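Local coordinates for actin-related protein 8 (Homo sapiens, PDB 4FO0) that binds ATP, has low basal ATPase activity, does not polymerise, and serves in the INO80 chromatin-remodelling complex, contributing to nucleosome binding, at the adenosine-5'-triphosphate site. Residues are numbered along the deposited sequence; one frame, centred on the assembly and turned at random.

The adenosine-5'-triphosphate site. Residues 23-26, 28, 158, 254-257, 280-281, 313, 316-317, 508-510, 512-513, 551. With ATP (adenosine-5'-triphosphate), chain B; MG (magnesium ion), chain C.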
ATOM      1  N   GLY A  23      -5.565   2.616  -4.360  1.00 37.00           N
ATOM      2  CA  GLY A  23      -4.673   1.659  -3.724  1.00 33.16           C
ATOM      3  C   GLY A  23      -5.453   0.398  -3.375  1.00 32.96           C
ATOM      4  O   GLY A  23      -6.693   0.400  -3.363  1.00 35.59           O
ATOM      5  N   SER A  24      -4.745  -0.686  -3.093  1.00 31.21           N
ATOM      6  CA  SER A  24      -5.402  -1.921  -2.673  1.00 26.89           C
ATOM      7  C   SER A  24      -6.260  -1.678  -1.430  1.00 32.58           C
ATOM      8  O   SER A  24      -7.359  -2.214  -1.300  1.00 27.71           O
ATOM      9  CB  SER A  24      -4.362  -2.999  -2.364  1.00 26.36           C
ATOM     10  OG  SER A  24      -3.544  -3.236  -3.494  1.00 37.99           O
ATOM     11  N   THR A  25      -5.757  -0.857  -0.516  1.00 36.75           N
ATOM     12  CA  THR A  25      -6.439  -0.658   0.750  1.00 31.37           C
ATOM     13  C   THR A  25      -6.924   0.778   0.944  1.00 40.51           C
ATOM     14  O   THR A  25      -7.974   1.011   1.552  1.00 33.36           O
ATOM     15  CB  THR A  25      -5.577  -1.181   1.927  1.00 31.75           C
ATOM     16  OG1 THR A  25      -5.640  -2.608   1.917  1.00 49.16           O
ATOM     17  CG2 THR A  25      -6.098  -0.713   3.272  1.00 40.21           C
ATOM     18  N   THR A  26      -6.196   1.747   0.411  1.00 26.74           N
ATOM     19  CA  THR A  26      -6.623   3.133   0.593  1.00 27.05           C
ATOM     20  C   THR A  26      -6.718   3.897  -0.710  1.00 36.13           C
ATOM     21  O   THR A  26      -5.770   3.923  -1.486  1.00 30.69           O
ATOM     22  CB  THR A  26      -5.690   3.902   1.527  1.00 35.08           C
ATOM     23  OG1 THR A  26      -5.616   3.226   2.789  1.00 35.73           O
ATOM     24  CG2 THR A  26      -6.208   5.321   1.735  1.00 33.01           C
ATOM     25  N   ARG A  28      -6.737   7.545  -2.241  1.00 30.81           N
ATOM     26  CA  ARG A  28      -6.371   8.905  -1.871  1.00 36.08           C
ATOM     27  C   ARG A  28      -6.882   9.835  -2.953  1.00 37.83           C
ATOM     28  O   ARG A  28      -6.546   9.693  -4.137  1.00 31.86           O
ATOM     29  CB  ARG A  28      -4.861   9.032  -1.599  1.00 26.93           C
ATOM     30  CG  ARG A  28      -4.555   8.653  -0.153  1.00 39.23           C
ATOM     31  CD  ARG A  28      -3.114   8.308   0.127  1.00 39.62           C
ATOM     32  NE  ARG A  28      -2.825   6.903  -0.131  1.00 54.73           N
ATOM     33  CZ  ARG A  28      -2.617   5.972   0.802  1.00 43.58           C
ATOM     34  NH1 ARG A  28      -2.660   6.268   2.096  1.00 17.14           N
ATOM     35  NH2 ARG A  28      -2.350   4.726   0.427  1.00 47.24           N
ATOM     36  N   GLY A 158      -2.602  -4.476  -5.938  1.00 30.82           N
ATOM     37  CA  GLY A 158      -2.393  -3.399  -6.893  1.00 27.42           C
ATOM     38  C   GLY A 158      -2.983  -3.624  -8.271  1.00 41.39           C
ATOM     39  O   GLY A 158      -2.694  -2.867  -9.208  1.00 49.07           O
ATOM     40  N   GLY A 254       3.411  -0.676  -0.566  1.00 24.81           N
ATOM     41  CA  GLY A 254       2.037  -0.453  -0.174  1.00 31.21           C
ATOM     42  C   GLY A 254       1.576  -1.518   0.786  1.00 36.76           C
ATOM     43  O   GLY A 254       2.376  -2.195   1.440  1.00 29.30           O
ATOM     44  N   ASP A 255       0.268  -1.677   0.879  1.00 35.59           N
ATOM     45  CA  ASP A 255      -0.249  -2.673   1.780  1.00 37.23           C
ATOM     46  C   ASP A 255      -0.111  -4.057   1.167  1.00 33.13           C
ATOM     47  O   ASP A 255       0.039  -5.037   1.877  1.00 26.36           O
ATOM     48  CB  ASP A 255      -1.699  -2.385   2.144  1.00 40.90           C
ATOM     49  CG  ASP A 255      -2.235  -3.362   3.174  1.00 42.68           C
ATOM     50  OD1 ASP A 255      -1.599  -3.542   4.236  1.00 49.33           O
ATOM     51  OD2 ASP A 255      -3.281  -3.974   2.905  1.00 33.81           O
ATOM     52  N   GLN A 256      -0.137  -4.137  -0.156  1.00 39.64           N
ATOM     53  CA  GLN A 256      -0.144  -5.442  -0.809  1.00 32.64           C
ATOM     54  C   GLN A 256       0.836  -5.621  -1.957  1.00 36.79           C
ATOM     55  O   GLN A 256       1.161  -6.747  -2.312  1.00 29.43           O
ATOM     56  CB  GLN A 256      -1.551  -5.775  -1.275  1.00 25.62           C
ATOM     57  CG  GLN A 256      -2.402  -6.178  -0.109  1.00 30.77           C
ATOM     58  CD  GLN A 256      -3.838  -6.087  -0.410  1.00 29.50           C
ATOM     59  OE1 GLN A 256      -4.283  -6.395  -1.522  1.00 36.20           O
ATOM     60  NE2 GLN A 256      -4.598  -5.627   0.568  1.00 40.76           N
ATOM     61  N   LYS A 257       1.298  -4.522  -2.546  1.00 36.15           N
ATOM     62  CA  LYS A 257       2.236  -4.629  -3.653  1.00 30.37           C
ATOM     63  C   LYS A 257       3.413  -3.749  -3.375  1.00 31.78           C
ATOM     64  O   LYS A 257       3.280  -2.740  -2.691  1.00 38.70           O
ATOM     65  CB  LYS A 257       1.582  -4.251  -4.985  1.00 25.07           C
ATOM     66  CG  LYS A 257       1.279  -2.785  -5.149  1.00 29.52           C
ATOM     67  CD  LYS A 257       2.452  -2.039  -5.771  1.00 31.56           C
ATOM     68  CE  LYS A 257       2.300  -0.532  -5.602  1.00 39.27           C
ATOM     69  NZ  LYS A 257       2.363  -0.127  -4.168  1.00 32.10           N
ATOM     70  N   GLY A 280       2.756  -4.314   3.227  1.00 30.72           N
ATOM     71  CA  GLY A 280       2.464  -4.192   4.645  1.00 29.69           C
ATOM     72  C   GLY A 280       1.592  -5.287   5.239  1.00 32.98           C
ATOM     73  O   GLY A 280       1.772  -5.676   6.391  1.00 32.43           O
ATOM     74  N   SER A 281       0.646  -5.786   4.460  1.00 25.91           N
ATOM     75  CA  SER A 281      -0.345  -6.707   4.987  1.00 33.18           C
ATOM     76  C   SER A 281       0.321  -8.033   5.307  1.00 34.52           C
ATOM     77  O   SER A 281       0.056  -8.627   6.352  1.00 30.23           O
ATOM     78  CB  SER A 281      -1.514  -6.901   4.005  1.00 29.85           C
ATOM     79  OG  SER A 281      -1.077  -7.539   2.809  1.00 34.53           O
ATOM     80  N   GLN A 313      -3.038  -4.864  11.831  1.00 26.64           N
ATOM     81  CA  GLN A 313      -2.353  -3.755  11.177  1.00 27.20           C
ATOM     82  C   GLN A 313      -1.875  -2.780  12.233  1.00 33.03           C
ATOM     83  O   GLN A 313      -0.734  -2.313  12.193  1.00 30.00           O
ATOM     84  CB  GLN A 313      -3.242  -3.021  10.174  1.00 33.03           C
ATOM     85  CG  GLN A 313      -3.642  -3.842   8.991  1.00 51.61           C
ATOM     86  CD  GLN A 313      -2.907  -3.451   7.731  1.00 65.60           C
ATOM     87  OE1 GLN A 313      -2.003  -4.166   7.271  1.00 49.46           O
ATOM     88  NE2 GLN A 313      -3.301  -2.317   7.145  1.00 68.04           N
ATOM     89  N   LYS A 316       1.126  -4.079  14.411  1.00 37.04           N
ATOM     90  CA  LYS A 316       2.334  -3.951  13.620  1.00 33.50           C
ATOM     91  C   LYS A 316       2.847  -2.506  13.606  1.00 33.62           C
ATOM     92  O   LYS A 316       4.043  -2.264  13.774  1.00 32.54           O
ATOM     93  CB  LYS A 316       2.104  -4.402  12.182  1.00 30.68           C
ATOM     94  CG  LYS A 316       3.251  -3.997  11.263  1.00 29.34           C
ATOM     95  CD  LYS A 316       2.920  -4.162   9.802  1.00 33.78           C
ATOM     96  CE  LYS A 316       1.859  -3.181   9.360  1.00 31.83           C
ATOM     97  NZ  LYS A 316       1.609  -3.316   7.902  1.00 33.95           N
ATOM     98  N   GLU A 317       1.956  -1.545  13.395  1.00 36.66           N
ATOM     99  CA  GLU A 317       2.412  -0.168  13.223  1.00 41.96           C
ATOM    100  C   GLU A 317       2.908   0.430  14.511  1.00 36.93           C
ATOM    101  O   GLU A 317       3.693   1.386  14.505  1.00 47.32           O
ATOM    102  CB  GLU A 317       1.320   0.699  12.661  1.00 25.25           C
ATOM    103  CG  GLU A 317       0.888   0.285  11.294  1.00 39.26           C
ATOM    104  CD  GLU A 317      -0.510   0.754  10.989  1.00 47.79           C
ATOM    105  OE1 GLU A 317      -1.167   1.292  11.913  1.00 58.33           O
ATOM    106  OE2 GLU A 317      -0.947   0.574   9.832  1.00 47.96           O
ATOM    107  N   GLY A 508       5.057   5.301   0.102  1.00 44.03           N
ATOM    108  CA  GLY A 508       3.969   4.464   0.574  1.00 29.83           C
ATOM    109  C   GLY A 508       4.080   4.079   2.046  1.00 33.56           C
ATOM    110  O   GLY A 508       5.050   4.407   2.707  1.00 36.68           O
ATOM    111  N   GLY A 509       3.090   3.364   2.564  1.00 35.00           N
ATOM    112  CA  GLY A 509       3.009   3.127   3.989  1.00 30.52           C
ATOM    113  C   GLY A 509       3.776   1.911   4.457  1.00 36.31           C
ATOM    114  O   GLY A 509       4.171   1.826   5.621  1.00 34.40           O
ATOM    115  N   GLY A 510       3.992   0.976   3.539  1.00 33.23           N
ATOM    116  CA  GLY A 510       4.468  -0.355   3.879  1.00 34.63           C
ATOM    117  C   GLY A 510       5.788  -0.396   4.626  1.00 40.01           C
ATOM    118  O   GLY A 510       6.034  -1.320   5.386  1.00 28.65           O
ATOM    119  N   MET A 512       7.001   2.046   6.738  1.00 33.89           N
ATOM    120  CA  MET A 512       7.024   3.145   7.688  1.00 36.93           C
ATOM    121  C   MET A 512       7.502   2.770   9.094  1.00 32.90           C
ATOM    122  O   MET A 512       7.070   3.344  10.084  1.00 49.24           O
ATOM    123  CB  MET A 512       5.679   3.873   7.696  1.00 36.48           C
ATOM    124  CG  MET A 512       5.606   4.954   6.612  1.00 43.14           C
ATOM    125  SD  MET A 512       4.037   5.833   6.487  1.00 58.34           S
ATOM    126  CE  MET A 512       3.711   6.278   8.191  1.00 48.53           C
ATOM    127  N   PHE A 513       8.439   1.836   9.165  1.00 36.69           N
ATOM    128  CA  PHE A 513       8.997   1.410  10.442  1.00 34.94           C
ATOM    129  C   PHE A 513      10.143   2.283  10.927  1.00 41.46           C
ATOM    130  O   PHE A 513      10.924   2.816  10.146  1.00 39.12           O
ATOM    131  CB  PHE A 513       9.494  -0.016  10.348  1.00 29.67           C
ATOM    132  CG  PHE A 513       8.484  -0.955   9.823  1.00 34.24           C
ATOM    133  CD1 PHE A 513       7.507  -1.462  10.652  1.00 38.58           C
ATOM    134  CD2 PHE A 513       8.507  -1.337   8.494  1.00 33.22           C
ATOM    135  CE1 PHE A 513       6.564  -2.344  10.169  1.00 43.73           C
ATOM    136  CE2 PHE A 513       7.575  -2.218   8.006  1.00 40.44           C
ATOM    137  CZ  PHE A 513       6.595  -2.726   8.846  1.00 34.19           C
ATOM    138  N   ARG A 551       3.007   8.086   2.497  1.00 39.80           N
ATOM    139  CA  ARG A 551       1.777   7.660   1.853  1.00 35.49           C
ATOM    140  C   ARG A 551       1.234   8.668   0.866  1.00 36.36           C
ATOM    141  O   ARG A 551       0.496   8.295  -0.038  1.00 38.16           O
ATOM    142  CB  ARG A 551       0.728   7.328   2.901  1.00 35.56           C
ATOM    143  CG  ARG A 551       1.038   6.025   3.596  1.00 40.48           C
ATOM    144  CD  ARG A 551       0.269   5.899   4.854  1.00 32.16           C
ATOM    145  NE  ARG A 551       0.573   7.007   5.739  1.00 41.96           N
ATOM    146  CZ  ARG A 551       0.088   7.118   6.962  1.00 37.27           C
ATOM    147  NH1 ARG A 551      -0.727   6.182   7.436  1.00 36.32           N
ATOM    148  NH2 ARG A 551       0.414   8.162   7.703  1.00 36.26           N
TER
HETATM  149  PG  ATP B 702      -0.924  -0.929  -2.502  1.00 29.81           P
HETATM  150  O1G ATP B 702       0.029   0.189  -2.822  1.00 28.13           O
HETATM  151  O2G ATP B 702      -2.078  -1.087  -3.462  1.00 28.00           O
HETATM  152  O3G ATP B 702      -0.279  -2.247  -2.128  1.00 27.69           O
HETATM  153  PB  ATP B 702      -2.002   1.030  -0.646  1.00 33.95           P
HETATM  154  O1B ATP B 702      -3.375   0.883  -0.046  1.00 24.54           O
HETATM  155  O2B ATP B 702      -1.640   2.124  -1.639  1.00 26.04           O
HETATM  156  O3B ATP B 702      -1.625  -0.452  -1.144  1.00 29.89           O
HETATM  157  PA  ATP B 702      -0.506   2.346   1.397  1.00 33.62           P
HETATM  158  O1A ATP B 702      -1.755   2.992   1.939  1.00 43.41           O
HETATM  159  O2A ATP B 702       0.544   3.138   0.661  1.00 28.33           O
HETATM  160  O3A ATP B 702      -0.948   1.055   0.564  1.00 36.54           O
HETATM  161  O5' ATP B 702       0.209   1.621   2.626  1.00 28.93           O
HETATM  162  C5' ATP B 702      -0.596   0.795   3.452  1.00 33.24           C
HETATM  163  C4' ATP B 702       0.314   0.006   4.361  1.00 33.10           C
HETATM  164  O4' ATP B 702       1.078   0.936   5.113  1.00 39.66           O
HETATM  165  C3' ATP B 702      -0.445  -0.847   5.363  1.00 42.79           C
HETATM  166  O3' ATP B 702       0.082  -2.178   5.358  1.00 31.07           O
HETATM  167  C2' ATP B 702      -0.176  -0.183   6.691  1.00 31.41           C
HETATM  168  O2' ATP B 702      -0.133  -1.100   7.773  1.00 34.63           O
HETATM  169  C1' ATP B 702       1.185   0.414   6.431  1.00 40.96           C
HETATM  170  N9  ATP B 702       1.516   1.425   7.446  1.00 41.22           N
HETATM  171  C8  ATP B 702       0.887   2.592   7.639  1.00 44.05           C
HETATM  172  N7  ATP B 702       1.447   3.273   8.667  1.00 39.46           N
HETATM  173  C5  ATP B 702       2.456   2.529   9.138  1.00 37.12           C
HETATM  174  C6  ATP B 702       3.444   2.660  10.220  1.00 42.69           C
HETATM  175  N6  ATP B 702       3.447   3.771  10.999  1.00 43.98           N
HETATM  176  N1  ATP B 702       4.329   1.642  10.388  1.00 53.57           N
HETATM  177  C2  ATP B 702       4.321   0.540   9.612  1.00 42.82           C
HETATM  178  N3  ATP B 702       3.434   0.356   8.611  1.00 45.78           N
HETATM  179  C4  ATP B 702       2.498   1.301   8.333  1.00 47.12           C
HETATM  180 MG    MG C 701      -0.268   2.203  -3.337  1.00 26.24          MG
HETATM  181  O   HOH W   1      -1.949   2.366  -4.757  1.00 43.77           O
HETATM  182  O   HOH W   2      -0.672   4.648  -2.739  1.00 30.19           O
HETATM  183  O   HOH W   3       1.035   2.555  -1.721  1.00 29.20           O
HETATM  184  O   HOH W   4       1.350   2.687  -4.692  1.00 40.99           O
HETATM  185  O   HOH W   5       3.876  -1.897   7.083  1.00 36.44           O
HETATM  186  O   HOH W   6       0.612   5.686  -0.551  1.00 38.02           O
HETATM  187  O   HOH W   7      -3.704   1.384   2.395  1.00 38.52           O
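ATP lies in the actin-family nucleotide cleft almost wholly enclosed: the protein hides 571 of its 624 Å². Adenine appears to be read mainly by shape. CG of Glu317 sits over one face of the six-membered ring, 3.4 Å from its centroid, and CB of Met512 lies over the opposite face, 3.7 Å from that centroid, so the base is clamped between two aliphatic groups. The Phe513 ring stands nearly upright to the six-membered ring of ATP (planes 84° apart) and receives C2 toward the rim of its own face. Polar reading of the base is sparser, with water 5 joining N3 to Lys316 NZ and Gly510 O.

The 3'-hydroxyl is gripped directly, and both hydroxyls lie against polar side chains, which probably favours a ribose. Asp255, its CG anti to the backbone N (chi1 -176°), turns the anti lone pair of OD1 to O3', while OD2 accepts from Thr25 OG1 and Gln256 NE2, each above the carboxylate plane, which should fix the carboxylate's rotation. Glu317 OE2 and Lys316 NZ each lie 2.8 Å from ATP O2'; Lys316 NZ also bonds Gly280 O.

Backbone N-H groups grip the phosphates. The gamma-phosphate O2G accepts from Ser24 N (163° at H) and Ser24 OG, which itself accepts from Gly158 N. Gln256 N and Lys257 N converge on O3G, Thr25 N and Thr26 N on the beta-phosphate O1B, and Asp255 N reaches the beta-gamma bridging O3B. Lys257 leaves the backbone in the crowded position and kinks twice, bringing NZ 2.7 Å from ATP O1G in a salt bridge. Arg28 NH2 makes a salt bridge of unreliable length to alpha-phosphate O1A, its guanidinium backed by Thr26 CG2. Magnesium bridges ATP O1G (gamma-phosphate, 2.1 Å) and O2B (beta-phosphate, 2.2 Å); waters 1 to 4 are the other ligands seen, in an irregular octahedron.

In the fold, Gly23 to Thr25 lead into strand 26-31, and the loop after strand 247-253 faces them across the phosphates; helices 280-293 and 306-319 and the glycine loop after strand 503-507 enclose the nucleoside.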